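Local coordinates for scarecrow-like protein 3 (Arabidopsis thaliana, PDB 6KPB), which probably acts as a transcription factor in plant development and binds zinc finger proteins of the IDD family, including JACKDAW, at residues S175-W180 with E210-R215; R198-H203 with N230-R235; D354-T359 with R413-K418; S358-R363 with N403-E408. All blocks are in the same frame, centred on the assembly; numbering follows the deposited sequence.

The four contacts form two pairs within the GRAS domain. Contacts 1 and 2 come first along the chain and alternate there, with centres 11 Å apart. Contact 2 joins the parallel strands 196-203 and 227-233. Contact 1 packs helix 206-223, which connects those strands, against the turn into helix 178-189. Contacts 3 and 4 follow, with centres 8 Å apart, and share Ser358 and Thr359. They tie the loop before helix 360-381 and its first turn to helix 387-406 and the loop after it. Contacts 1 and 3 are 30 Å apart between centres, on opposite sides of the chain's centre. One pair lies at the parallel sheet and the helices beside it, while the other joins the predicted PFYRE and SAW regions.

Contact 1 (S175-W180 with E210-R215); sequences SEPAQW and EQMAHR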
loop_
_atom_site.group_PDB
_atom_site.type_symbol
_atom_site.label_atom_id
_atom_site.label_comp_id
_atom_site.label_asym_id
_atom_site.label_seq_id
_atom_site.Cartn_x
_atom_site.Cartn_y
_atom_site.Cartn_z
ATOM N N SER A 175 -1.180 -11.113 20.883
ATOM C CA SER A 175 -1.185 -11.370 19.448
ATOM C C SER A 175 -1.071 -12.844 19.089
ATOM O O SER A 175 -1.719 -13.291 18.141
ATOM C CB SER A 175 -0.050 -10.593 18.770
ATOM O OG SER A 175 1.170 -10.744 19.476
ATOM N N GLU A 176 -0.273 -13.616 19.822
ATOM C CA GLU A 176 -0.084 -15.031 19.516
ATOM C C GLU A 176 -0.697 -15.892 20.610
ATOM O O GLU A 176 -0.214 -15.870 21.754
ATOM C CB GLU A 176 1.403 -15.354 19.359
ATOM C CG GLU A 176 1.675 -16.822 19.080
ATOM C CD GLU A 176 1.036 -17.294 17.791
ATOM O OE1 GLU A 176 1.303 -16.683 16.735
ATOM O OE2 GLU A 176 0.254 -18.269 17.836
ATOM N N PRO A 177 -1.750 -16.664 20.320
ATOM C CA PRO A 177 -2.351 -17.515 21.358
ATOM C C PRO A 177 -1.501 -18.712 21.754
ATOM O O PRO A 177 -1.834 -19.371 22.748
ATOM C CB PRO A 177 -3.674 -17.961 20.721
ATOM C CG PRO A 177 -3.434 -17.872 19.255
ATOM C CD PRO A 177 -2.513 -16.702 19.060
ATOM N N ALA A 178 -0.422 -19.014 21.025
ATOM C CA ALA A 178 0.426 -20.148 21.379
ATOM C C ALA A 178 1.079 -19.982 22.744
ATOM O O ALA A 178 1.446 -20.980 23.373
ATOM C CB ALA A 178 1.505 -20.350 20.313
ATOM N N GLN A 179 1.230 -18.742 23.215
ATOM C CA GLN A 179 1.853 -18.510 24.513
ATOM C C GLN A 179 1.011 -19.087 25.644
ATOM O O GLN A 179 1.547 -19.702 26.572
ATOM C CB GLN A 179 2.075 -17.013 24.721
ATOM C CG GLN A 179 2.609 -16.641 26.093
ATOM C CD GLN A 179 2.874 -15.154 26.224
ATOM O OE1 GLN A 179 2.284 -14.343 25.509
ATOM N NE2 GLN A 179 3.769 -14.789 27.134
ATOM N N TRP A 180 -0.307 -18.900 25.587
ATOM C CA TRP A 180 -1.180 -19.340 26.666
ATOM C C TRP A 180 -1.817 -20.701 26.417
ATOM O O TRP A 180 -2.324 -21.309 27.366
ATOM C CB TRP A 180 -2.280 -18.302 26.919
ATOM C CG TRP A 180 -1.765 -16.891 27.007
ATOM C CD1 TRP A 180 -2.181 -15.820 26.271
ATOM C CD2 TRP A 180 -0.725 -16.403 27.869
ATOM N NE1 TRP A 180 -1.474 -14.696 26.624
ATOM C CE2 TRP A 180 -0.573 -15.028 27.602
ATOM C CE3 TRP A 180 0.088 -16.994 28.841
ATOM C CZ2 TRP A 180 0.358 -14.235 28.271
ATOM C CZ3 TRP A 180 1.013 -16.205 29.502
ATOM C CH2 TRP A 180 1.140 -14.841 29.213
ATOM N N GLU A 210 -10.204 -11.425 18.835
ATOM C CA GLU A 210 -11.250 -12.400 18.542
ATOM C C GLU A 210 -10.660 -13.779 18.271
ATOM O O GLU A 210 -11.187 -14.790 18.748
ATOM C CB GLU A 210 -12.086 -11.937 17.348
ATOM C CG GLU A 210 -12.810 -10.619 17.556
ATOM C CD GLU A 210 -13.625 -10.212 16.343
ATOM O OE1 GLU A 210 -14.546 -9.384 16.492
ATOM O OE2 GLU A 210 -13.345 -10.729 15.240
ATOM N N GLN A 211 -9.566 -13.841 17.507
ATOM C CA GLN A 211 -8.949 -15.130 17.208
ATOM C C GLN A 211 -8.343 -15.757 18.457
ATOM O O GLN A 211 -8.494 -16.961 18.690
ATOM C CB GLN A 211 -7.890 -14.970 16.119
ATOM C CG GLN A 211 -8.443 -14.540 14.772
ATOM C CD GLN A 211 -7.390 -14.545 13.683
ATOM O OE1 GLN A 211 -7.597 -13.998 12.600
ATOM N NE2 GLN A 211 -6.251 -15.168 13.964
ATOM N N MET A 212 -7.653 -14.958 19.274
ATOM C CA MET A 212 -7.087 -15.491 20.509
ATOM C C MET A 212 -8.186 -15.978 21.444
ATOM O O MET A 212 -8.114 -17.090 21.979
ATOM C CB MET A 212 -6.225 -14.438 21.202
ATOM C CG MET A 212 -5.882 -14.806 22.634
ATOM S SD MET A 212 -4.567 -13.804 23.338
ATOM C CE MET A 212 -3.248 -14.105 22.167
ATOM N N ALA A 213 -9.217 -15.154 21.648
ATOM C CA ALA A 213 -10.320 -15.539 22.522
ATOM C C ALA A 213 -10.961 -16.838 22.058
ATOM O O ALA A 213 -11.210 -17.744 22.861
ATOM C CB ALA A 213 -11.357 -14.418 22.580
ATOM N N HIS A 214 -11.233 -16.948 20.755
ATOM C CA HIS A 214 -11.844 -18.164 20.227
ATOM C C HIS A 214 -10.955 -19.377 20.459
ATOM O O HIS A 214 -11.437 -20.444 20.860
ATOM C CB HIS A 214 -12.142 -18.000 18.736
ATOM C CG HIS A 214 -12.642 -19.249 18.079
ATOM N ND1 HIS A 214 -11.804 -20.149 17.456
ATOM C CD2 HIS A 214 -13.894 -19.748 17.948
ATOM C CE1 HIS A 214 -12.518 -21.149 16.970
ATOM N NE2 HIS A 214 -13.789 -20.929 17.255
ATOM N N ARG A 215 -9.650 -19.236 20.220
ATOM C CA ARG A 215 -8.756 -20.380 20.354
ATOM C C ARG A 215 -8.561 -20.765 21.815
ATOM O O ARG A 215 -8.479 -21.950 22.136
ATOM C CB ARG A 215 -7.402 -20.078 19.707
ATOM C CG ARG A 215 -6.594 -21.315 19.353
ATOM C CD ARG A 215 -6.236 -21.334 17.875
ATOM N NE ARG A 215 -5.020 -22.097 17.616
ATOM C CZ ARG A 215 -3.812 -21.557 17.485
ATOM N NH1 ARG A 215 -3.657 -20.244 17.588
ATOM N NH2 ARG A 215 -2.760 -22.330 17.251
#
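Met212 of helix 206-223 reaches with its terminal methyl to the peptide between Glu176 and Pro177. Met212 CE lies 3.5 Å from Pro177 N and 4.1 Å from Pro177 CD. The sulfur touches a second group. Met212 SD comes within 4.3 Å of Trp180 CD1, near the ring plane and at its edge, which makes a Met-aromatic contact. The Met212 CG is anti to the backbone N (chi1 166°), and the chain bends only at its last torsion, which turns CE to the proline.

The Arg215 side chain crosses Pro177 at about a right angle. Its NH1 approaches Pro177 CB at 3.9 Å; the modelled approach to CG is closer still, too close to be taken literally. Glu176 OE2 is 4.4 Å from Arg215 NH1, beyond a salt bridge, but the opposite charges probably attract. An alanine at Pro177 would lack CG and CD, and Met212 CE and Arg215 NH1 would probably lose part of the surface they lie against.

Further out, Glu176 OE2 accepts a weak capping bond from Ala178 N (3.3 Å), at the turn into helix 178-189. Trp180 NE1 donates to Asp171 OD2 at the end of strand 166-171, in the VHIID motif. This bond probably helps to fix the indole whose edge meets the sulfur. Met212 also packs on Phe229 of strand 227-233, and Trp180 on Val169 of strand 166-171. The contact therefore lies where helices 178-189 and 206-223 meet beside the sheet, with helices 129-142 and 145-160 adjoining the 175-180 segment.

Contact 2 (R198-H203 with N230-R235); sequences RITGVH and NPVVSR
Thr200, Gly201, Val202 and His203 pair in parallel register with Asn230, Pro231, Val232 and Val233. The backbone bonds alternate between the strands. Asn230 N donates to Ile199 O at 3.3 Å. Gly201 N returns a weak bond to Asn230 O. Val232 N then reaches Gly201 O at 2.7 Å. His203 N donates to Val232 O at 3.2 Å. The last bond, Ser234 N to His203 O at 3.0 Å, comes just past the end of strand 227-233.

The two strands and helix 206-223 between them form a beta-alpha-beta unit. Strand 196-203 also pairs with strand 166-171, consistent with the Rossmann-like core expected of this family.

Apolar contacts lie on the face that carries Thr200, Val202 and Val232. Val202 and Val232 run side by side and point the same way, with Val202 CG2 4.0 Å from Val232 CB. Thr200 CG2 is anti to its backbone N and meets Val232 CG2 at 3.8 Å. Leu244 of helix 241-244 packs on Thr200 and Val202 there. On the other face, His203 and Val233 both touch Leu209 of helix 206-223.

Polar side-chain groups find partners beyond the pair. Thr200 OG1 bonds to His168 NE2 of the VHIID motif. Arg198 donates from NH1 to Arg245 O and forms a salt bridge through NH2 to Glu250.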
loop_
_atom_site.group_PDB
_atom_site.type_symbol
_atom_site.label_atom_id
_atom_site.label_comp_id
_atom_site.label_asym_id
_atom_site.label_seq_id
_atom_site.Cartn_x
_atom_site.Cartn_y
_atom_site.Cartn_z
ATOM N N ARG A 198 -7.794 -16.793 34.595
ATOM C CA ARG A 198 -8.310 -15.621 33.906
ATOM C C ARG A 198 -7.167 -14.969 33.147
ATOM O O ARG A 198 -6.078 -14.775 33.700
ATOM C CB ARG A 198 -8.945 -14.634 34.886
ATOM C CG ARG A 198 -9.398 -13.327 34.255
ATOM C CD ARG A 198 -10.628 -12.780 34.962
ATOM N NE ARG A 198 -10.797 -11.349 34.734
ATOM C CZ ARG A 198 -10.415 -10.411 35.594
ATOM N NH1 ARG A 198 -10.603 -9.130 35.309
ATOM N NH2 ARG A 198 -9.847 -10.756 36.742
ATOM N N ILE A 199 -7.404 -14.654 31.877
ATOM C CA ILE A 199 -6.412 -14.013 31.027
ATOM C C ILE A 199 -7.011 -12.733 30.469
ATOM O O ILE A 199 -8.096 -12.756 29.876
ATOM C CB ILE A 199 -5.947 -14.940 29.890
ATOM C CG1 ILE A 199 -5.245 -16.169 30.467
ATOM C CG2 ILE A 199 -5.030 -14.187 28.935
ATOM C CD1 ILE A 199 -4.634 -17.063 29.415
ATOM N N THR A 200 -6.312 -11.620 30.668
ATOM C CA THR A 200 -6.703 -10.327 30.121
ATOM C C THR A 200 -5.780 -10.000 28.957
ATOM O O THR A 200 -4.567 -9.851 29.145
ATOM C CB THR A 200 -6.637 -9.233 31.186
ATOM O OG1 THR A 200 -7.545 -9.549 32.247
ATOM C CG2 THR A 200 -7.023 -7.891 30.586
ATOM N N GLY A 201 -6.348 -9.893 27.758
ATOM C CA GLY A 201 -5.580 -9.644 26.551
ATOM C C GLY A 201 -5.723 -8.204 26.083
ATOM O O GLY A 201 -6.834 -7.716 25.880
ATOM N N VAL A 202 -4.583 -7.546 25.890
ATOM C CA VAL A 202 -4.535 -6.157 25.446
ATOM C C VAL A 202 -3.974 -6.123 24.032
ATOM O O VAL A 202 -2.885 -6.651 23.775
ATOM C CB VAL A 202 -3.689 -5.291 26.394
ATOM C CG1 VAL A 202 -3.624 -3.855 25.887
ATOM C CG2 VAL A 202 -4.254 -5.335 27.803
ATOM N N HIS A 203 -4.719 -5.503 23.121
ATOM C CA HIS A 203 -4.274 -5.312 21.748
ATOM C C HIS A 203 -5.090 -4.180 21.144
ATOM O O HIS A 203 -6.157 -3.824 21.650
ATOM C CB HIS A 203 -4.416 -6.595 20.921
ATOM C CG HIS A 203 -3.522 -6.644 19.720
ATOM N ND1 HIS A 203 -3.921 -6.206 18.474
ATOM C CD2 HIS A 203 -2.250 -7.086 19.572
ATOM C CE1 HIS A 203 -2.932 -6.373 17.614
ATOM N NE2 HIS A 203 -1.907 -6.906 18.254
ATOM N N ASN A 230 -11.096 -11.811 28.994
ATOM C CA ASN A 230 -11.701 -10.517 28.724
ATOM C C ASN A 230 -10.759 -9.698 27.857
ATOM O O ASN A 230 -9.633 -9.394 28.283
ATOM C CB ASN A 230 -12.036 -9.773 30.021
ATOM C CG ASN A 230 -10.841 -9.617 30.941
ATOM O OD1 ASN A 230 -9.900 -10.409 30.900
ATOM N ND2 ASN A 230 -10.877 -8.592 31.786
ATOM N N PRO A 231 -11.149 -9.353 26.635
ATOM C CA PRO A 231 -10.282 -8.537 25.786
ATOM C C PRO A 231 -10.313 -7.074 26.197
ATOM O O PRO A 231 -11.292 -6.577 26.756
ATOM C CB PRO A 231 -10.880 -8.730 24.389
ATOM C CG PRO A 231 -12.330 -8.970 24.652
ATOM C CD PRO A 231 -12.396 -9.738 25.949
ATOM N N VAL A 232 -9.209 -6.389 25.917
ATOM C CA VAL A 232 -9.084 -4.956 26.150
ATOM C C VAL A 232 -8.545 -4.339 24.867
ATOM O O VAL A 232 -7.366 -4.515 24.536
ATOM C CB VAL A 232 -8.174 -4.630 27.342
ATOM C CG1 VAL A 232 -7.962 -3.129 27.449
ATOM C CG2 VAL A 232 -8.770 -5.178 28.633
ATOM N N VAL A 233 -9.405 -3.631 24.141
ATOM C CA VAL A 233 -9.023 -2.972 22.897
ATOM C C VAL A 233 -8.455 -1.603 23.251
ATOM O O VAL A 233 -9.197 -0.693 23.628
ATOM C CB VAL A 233 -10.211 -2.847 21.936
ATOM C CG1 VAL A 233 -9.809 -2.062 20.699
ATOM C CG2 VAL A 233 -10.730 -4.222 21.551
ATOM N N SER A 234 -7.137 -1.456 23.124
ATOM C CA SER A 234 -6.475 -0.202 23.450
ATOM C C SER A 234 -5.032 -0.252 22.970
ATOM O O SER A 234 -4.410 -1.317 22.943
ATOM C CB SER A 234 -6.510 0.080 24.958
ATOM O OG SER A 234 -5.576 1.088 25.306
ATOM N N ARG A 235 -4.518 0.913 22.585
ATOM C CA ARG A 235 -3.079 1.087 22.482
ATOM C C ARG A 235 -2.480 1.146 23.883
ATOM O O ARG A 235 -3.151 1.502 24.856
ATOM C CB ARG A 235 -2.743 2.355 21.696
#

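Contact 3 (D354-T359 with R413-K418); sequences DHNGST and RERHEK
Asp354, His355 and Asn356 run in the opposite direction to Arg415, His416 and Glu417, Asp354 lying by Glu417 and Asn356 by Arg415. They join two irregular loops. One leads from strand 345-351 into helix 360-381. The other connects helices 387-406 and 419-428 and makes inverse gamma turns at Glu414 and Arg415. The contact links the predicted PFYRE and SAW regions.

Asp354 N packs on Lys418 CG at 3.9 Å. The Lys418 chain bends at its last two torsions and pairs through NZ with Asp352.

His355 N donates to His416 O at 2.8 Å. The two imidazoles meet rim to rim, with planes at 50°. Their ND1 atoms, His355 ND1 and His416 ND1, are hydrogen-bonded at 3.0 Å, and either could be the donor. Each ring is held at its far nitrogen. His355 NE2 bonds to Thr370 OG1. His416 NE2 donates to Glu414 OE2 at 2.9 Å, and Glu414 O lies over the centre of the His416 ring.

Asn356 carries CG anti to its backbone N, and its amide reaches charged side chains. ND2 donates almost straight (175°) to Glu417 OE2 at 3.2 Å, from above the carboxylate plane. Glu417 OE1 forms a salt bridge with Arg425. Asn356 OD1 accepts a hydrogen bond from Arg412 NH2 and a weak one from Arg415 NH1, the amide and the Arg415 guanidinium being 85° apart in plane. An alanine here would remove the amide, and the arginines and Glu417 OE2 would probably lose the group that bridges them. Past it, Gly357 O accepts a hydrogen bond from Arg363 NH1.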
loop_
_atom_site.group_PDB
_atom_site.type_symbol
_atom_site.label_atom_id
_atom_site.label_comp_id
_atom_site.label_asym_id
_atom_site.label_seq_id
_atom_site.Cartn_x
_atom_site.Cartn_y
_atom_site.Cartn_z
ATOM N N ASP A 354 21.625 -1.653 22.075
ATOM C CA ASP A 354 21.571 -0.212 22.308
ATOM C C ASP A 354 21.192 0.464 20.997
ATOM O O ASP A 354 22.044 0.832 20.188
ATOM C CB ASP A 354 22.899 0.307 22.842
ATOM C CG ASP A 354 22.826 1.763 23.272
ATOM O OD1 ASP A 354 21.724 2.352 23.219
ATOM O OD2 ASP A 354 23.872 2.319 23.665
ATOM N N HIS A 355 19.885 0.621 20.783
ATOM C CA HIS A 355 19.353 1.330 19.628
ATOM C C HIS A 355 18.712 2.657 20.014
ATOM O O HIS A 355 17.969 3.234 19.211
ATOM C CB HIS A 355 18.343 0.453 18.888
ATOM C CG HIS A 355 18.946 -0.766 18.262
ATOM N ND1 HIS A 355 18.188 -1.819 17.798
ATOM C CD2 HIS A 355 20.237 -1.098 18.019
ATOM C CE1 HIS A 355 18.983 -2.749 17.299
ATOM N NE2 HIS A 355 20.233 -2.335 17.421
ATOM N N ASN A 356 18.980 3.152 21.224
ATOM C CA ASN A 356 18.418 4.403 21.714
ATOM C C ASN A 356 19.496 5.463 21.907
ATOM O O ASN A 356 19.340 6.372 22.728
ATOM C CB ASN A 356 17.661 4.175 23.021
ATOM C CG ASN A 356 16.664 5.279 23.316
ATOM O OD1 ASN A 356 16.176 5.952 22.408
ATOM N ND2 ASN A 356 16.353 5.468 24.595
ATOM N N GLY A 357 20.595 5.343 21.167
ATOM C CA GLY A 357 21.663 6.318 21.245
ATOM C C GLY A 357 21.195 7.719 20.908
ATOM O O GLY A 357 20.155 7.923 20.276
ATOM N N SER A 358 21.984 8.698 21.350
ATOM C CA SER A 358 21.588 10.094 21.215
ATOM C C SER A 358 21.614 10.546 19.757
ATOM O O SER A 358 20.665 11.177 19.277
ATOM C CB SER A 358 22.500 10.969 22.076
ATOM O OG SER A 358 23.862 10.787 21.722
ATOM N N THR A 359 22.677 10.219 19.032
ATOM C CA THR A 359 22.859 10.712 17.676
ATOM C C THR A 359 22.466 9.659 16.643
ATOM O O THR A 359 22.337 8.470 16.943
ATOM C CB THR A 359 24.309 11.145 17.440
ATOM O OG1 THR A 359 25.144 9.986 17.318
ATOM C CG2 THR A 359 24.805 12.004 18.592
ATOM N N ARG A 413 9.392 4.779 18.461
ATOM C CA ARG A 413 8.962 3.847 19.494
ATOM C C ARG A 413 9.933 2.691 19.695
ATOM O O ARG A 413 9.964 2.111 20.786
ATOM C CB ARG A 413 7.578 3.286 19.155
ATOM C CG ARG A 413 6.638 4.301 18.527
ATOM C CD ARG A 413 5.183 3.943 18.781
ATOM N NE ARG A 413 4.864 3.963 20.206
ATOM C CZ ARG A 413 4.619 5.071 20.900
ATOM N NH1 ARG A 413 4.660 6.253 20.302
ATOM N NH2 ARG A 413 4.337 4.998 22.193
ATOM N N GLU A 414 10.722 2.348 18.678
ATOM C CA GLU A 414 11.651 1.221 18.751
ATOM C C GLU A 414 12.959 1.637 19.431
ATOM O O GLU A 414 14.046 1.580 18.858
ATOM C CB GLU A 414 11.905 0.662 17.357
ATOM C CG GLU A 414 10.691 0.013 16.707
ATOM C CD GLU A 414 10.140 -1.138 17.526
ATOM O OE1 GLU A 414 9.120 -0.942 18.222
ATOM O OE2 GLU A 414 10.733 -2.235 17.484
ATOM N N ARG A 415 12.833 2.053 20.692
ATOM C CA ARG A 415 13.978 2.516 21.476
ATOM C C ARG A 415 14.524 1.342 22.286
ATOM O O ARG A 415 14.334 1.229 23.500
ATOM C CB ARG A 415 13.580 3.689 22.362
ATOM C CG ARG A 415 13.176 4.928 21.579
ATOM C CD ARG A 415 12.703 6.042 22.493
ATOM N NE ARG A 415 12.562 7.305 21.774
ATOM C CZ ARG A 415 13.515 8.227 21.698
ATOM N NH1 ARG A 415 14.677 8.030 22.304
ATOM N NH2 ARG A 415 13.307 9.348 21.020
ATOM N N HIS A 416 15.225 0.456 21.585
ATOM C CA HIS A 416 15.774 -0.736 22.215
ATOM C C HIS A 416 16.973 -0.377 23.085
ATOM O O HIS A 416 17.812 0.445 22.708
ATOM C CB HIS A 416 16.181 -1.753 21.148
ATOM C CG HIS A 416 15.113 -2.026 20.133
ATOM N ND1 HIS A 416 15.396 -2.340 18.821
ATOM C CD2 HIS A 416 13.763 -2.030 20.238
ATOM C CE1 HIS A 416 14.267 -2.524 18.160
ATOM N NE2 HIS A 416 13.261 -2.343 18.997
ATOM N N GLU A 417 17.047 -0.997 24.261
ATOM C CA GLU A 417 18.175 -0.817 25.163
ATOM C C GLU A 417 18.605 -2.179 25.692
ATOM O O GLU A 417 17.864 -3.161 25.609
ATOM C CB GLU A 417 17.832 0.137 26.317
ATOM C CG GLU A 417 17.556 1.567 25.871
ATOM C CD GLU A 417 17.528 2.549 27.028
ATOM O OE1 GLU A 417 17.209 2.127 28.160
ATOM O OE2 GLU A 417 17.833 3.740 26.805
ATOM N N LYS A 418 19.820 -2.230 26.233
ATOM C CA LYS A 418 20.377 -3.499 26.673
ATOM C C LYS A 418 19.777 -3.924 28.013
ATOM O O LYS A 418 19.112 -3.152 28.709
ATOM C CB LYS A 418 21.901 -3.420 26.770
ATOM C CG LYS A 418 22.602 -3.310 25.424
ATOM C CD LYS A 418 23.997 -3.918 25.472
ATOM C CE LYS A 418 23.944 -5.439 25.449
ATOM N NZ LYS A 418 23.380 -5.960 24.171
#

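Contact 4 (S358-R363 with N403-E408); sequences STLMER and NIISCE
The start of helix 360-381 meets the C-terminal end of helix 387-406, where Arg363 binds a carbonyl of the last turns. Arg363 NE donates to Ile404 O at 3.0 Å, with the oxygen in the guanidinium plane. Arg363 NH2 adds a weak bond to the same oxygen, so two N-H groups grip it. The chain bends at chi3 (-61°), which turns NE from an extended course. Arg363 NH2 also forms a salt bridge to Glu408 OE2 at 3.0 Å, with weak hydrogen-bond geometry and the flat groups 75° apart. Glu408 OE2 has a second charged partner in Arg412, and probably shares its negative charge between the two arginines.

Apolar contacts lie beside these bonds. Arg363 CB packs on Ile404 CG2 at 4.0 Å, and Leu360 CD2 on Ile405 CG2 at 4.1 Å. Arg107 of helix 92-109 bonds to Ile405 O and touches Leu360 and Arg363.

A capping box holds the first turn of helix 360-381. Thr359 OG1 accepts from Glu362 N at 3.2 Å. In return Thr359 N donates to Glu362 OE1 at 2.7 Å, and Ser358 OG donates to that same oxygen from the same face of the carboxylate.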
loop_
_atom_site.group_PDB
_atom_site.type_symbol
_atom_site.label_atom_id
_atom_site.label_comp_id
_atom_site.label_asym_id
_atom_site.label_seq_id
_atom_site.Cartn_x
_atom_site.Cartn_y
_atom_site.Cartn_z
ATOM N N SER A 358 21.984 8.698 21.350
ATOM C CA SER A 358 21.588 10.094 21.215
ATOM C C SER A 358 21.614 10.546 19.757
ATOM O O SER A 358 20.665 11.177 19.277
ATOM C CB SER A 358 22.500 10.969 22.076
ATOM O OG SER A 358 23.862 10.787 21.722
ATOM N N THR A 359 22.677 10.219 19.032
ATOM C CA THR A 359 22.859 10.712 17.676
ATOM C C THR A 359 22.466 9.659 16.643
ATOM O O THR A 359 22.337 8.470 16.943
ATOM C CB THR A 359 24.309 11.145 17.440
ATOM O OG1 THR A 359 25.144 9.986 17.318
ATOM C CG2 THR A 359 24.805 12.004 18.592
ATOM N N LEU A 360 22.276 10.127 15.408
ATOM C CA LEU A 360 21.942 9.231 14.306
ATOM C C LEU A 360 23.059 8.224 14.062
ATOM O O LEU A 360 22.804 7.029 13.869
ATOM C CB LEU A 360 21.662 10.050 13.042
ATOM C CG LEU A 360 20.908 9.433 11.856
ATOM C CD1 LEU A 360 21.783 8.505 11.020
ATOM C CD2 LEU A 360 19.667 8.705 12.341
ATOM N N MET A 361 24.310 8.692 14.066
ATOM C CA MET A 361 25.436 7.809 13.771
ATOM C C MET A 361 25.570 6.715 14.820
ATOM O O MET A 361 25.943 5.579 14.498
ATOM C CB MET A 361 26.728 8.622 13.677
ATOM C CG MET A 361 27.910 7.840 13.134
ATOM S SD MET A 361 27.619 7.228 11.463
ATOM C CE MET A 361 27.308 8.764 10.596
ATOM N N GLU A 362 25.276 7.038 16.081
ATOM C CA GLU A 362 25.285 6.032 17.138
ATOM C C GLU A 362 24.315 4.902 16.822
ATOM O O GLU A 362 24.700 3.729 16.758
ATOM C CB GLU A 362 24.927 6.677 18.478
ATOM C CG GLU A 362 26.037 7.484 19.122
ATOM C CD GLU A 362 25.560 8.222 20.358
ATOM O OE1 GLU A 362 24.361 8.572 20.412
ATOM O OE2 GLU A 362 26.375 8.446 21.277
ATOM N N ARG A 363 23.041 5.245 16.616
ATOM C CA ARG A 363 22.026 4.229 16.368
ATOM C C ARG A 363 22.272 3.495 15.058
ATOM O O ARG A 363 21.978 2.300 14.957
ATOM C CB ARG A 363 20.638 4.867 16.374
ATOM C CG ARG A 363 20.371 5.714 17.607
ATOM C CD ARG A 363 18.891 5.993 17.792
ATOM N NE ARG A 363 18.316 6.719 16.665
ATOM C CZ ARG A 363 18.412 8.034 16.498
ATOM N NH1 ARG A 363 19.069 8.773 17.382
ATOM N NH2 ARG A 363 17.849 8.611 15.444
ATOM N N ASN A 403 12.031 3.018 11.720
ATOM C CA ASN A 403 11.642 3.802 12.886
ATOM C C ASN A 403 12.853 4.230 13.705
ATOM O O ASN A 403 12.858 5.326 14.275
ATOM C CB ASN A 403 10.666 3.005 13.752
ATOM C CG ASN A 403 10.080 3.831 14.880
ATOM O OD1 ASN A 403 10.446 3.665 16.043
ATOM N ND2 ASN A 403 9.172 4.737 14.537
ATOM N N ILE A 404 13.885 3.386 13.771
ATOM C CA ILE A 404 15.086 3.735 14.525
ATOM C C ILE A 404 15.853 4.862 13.844
ATOM O O ILE A 404 16.440 5.719 14.518
ATOM C CB ILE A 404 15.968 2.485 14.713
ATOM C CG1 ILE A 404 15.281 1.472 15.631
ATOM C CG2 ILE A 404 17.334 2.859 15.267
ATOM C CD1 ILE A 404 15.945 0.112 15.639
ATOM N N ILE A 405 15.848 4.904 12.516
ATOM C CA ILE A 405 16.743 5.776 11.766
ATOM C C ILE A 405 16.062 7.076 11.353
ATOM O O ILE A 405 16.688 8.137 11.370
ATOM C CB ILE A 405 17.303 5.024 10.539
ATOM C CG1 ILE A 405 18.139 3.823 10.989
ATOM C CG2 ILE A 405 18.138 5.950 9.668
ATOM C CD1 ILE A 405 19.362 4.198 11.796
ATOM N N SER A 406 14.782 7.024 10.990
ATOM C CA SER A 406 14.113 8.171 10.389
ATOM C C SER A 406 13.167 8.906 11.331
ATOM O O SER A 406 12.636 9.952 10.948
ATOM C CB SER A 406 13.343 7.734 9.139
ATOM O OG SER A 406 12.191 6.986 9.484
ATOM N N CYS A 407 12.937 8.403 12.541
ATOM C CA CYS A 407 11.988 9.018 13.458
ATOM C C CYS A 407 12.699 9.619 14.665
ATOM O O CYS A 407 13.831 9.256 14.998
ATOM C CB CYS A 407 10.938 8.004 13.925
ATOM S SG CYS A 407 9.773 7.501 12.638
ATOM N N GLU A 408 12.010 10.554 15.320
ATOM C CA GLU A 408 12.523 11.229 16.503
ATOM C C GLU A 408 11.377 11.517 17.463
ATOM O O GLU A 408 10.198 11.398 17.118
ATOM C CB GLU A 408 13.252 12.531 16.144
ATOM C CG GLU A 408 14.669 12.338 15.625
ATOM C CD GLU A 408 15.601 11.750 16.669
ATOM O OE1 GLU A 408 15.284 11.831 17.875
ATOM O OE2 GLU A 408 16.655 11.202 16.283
#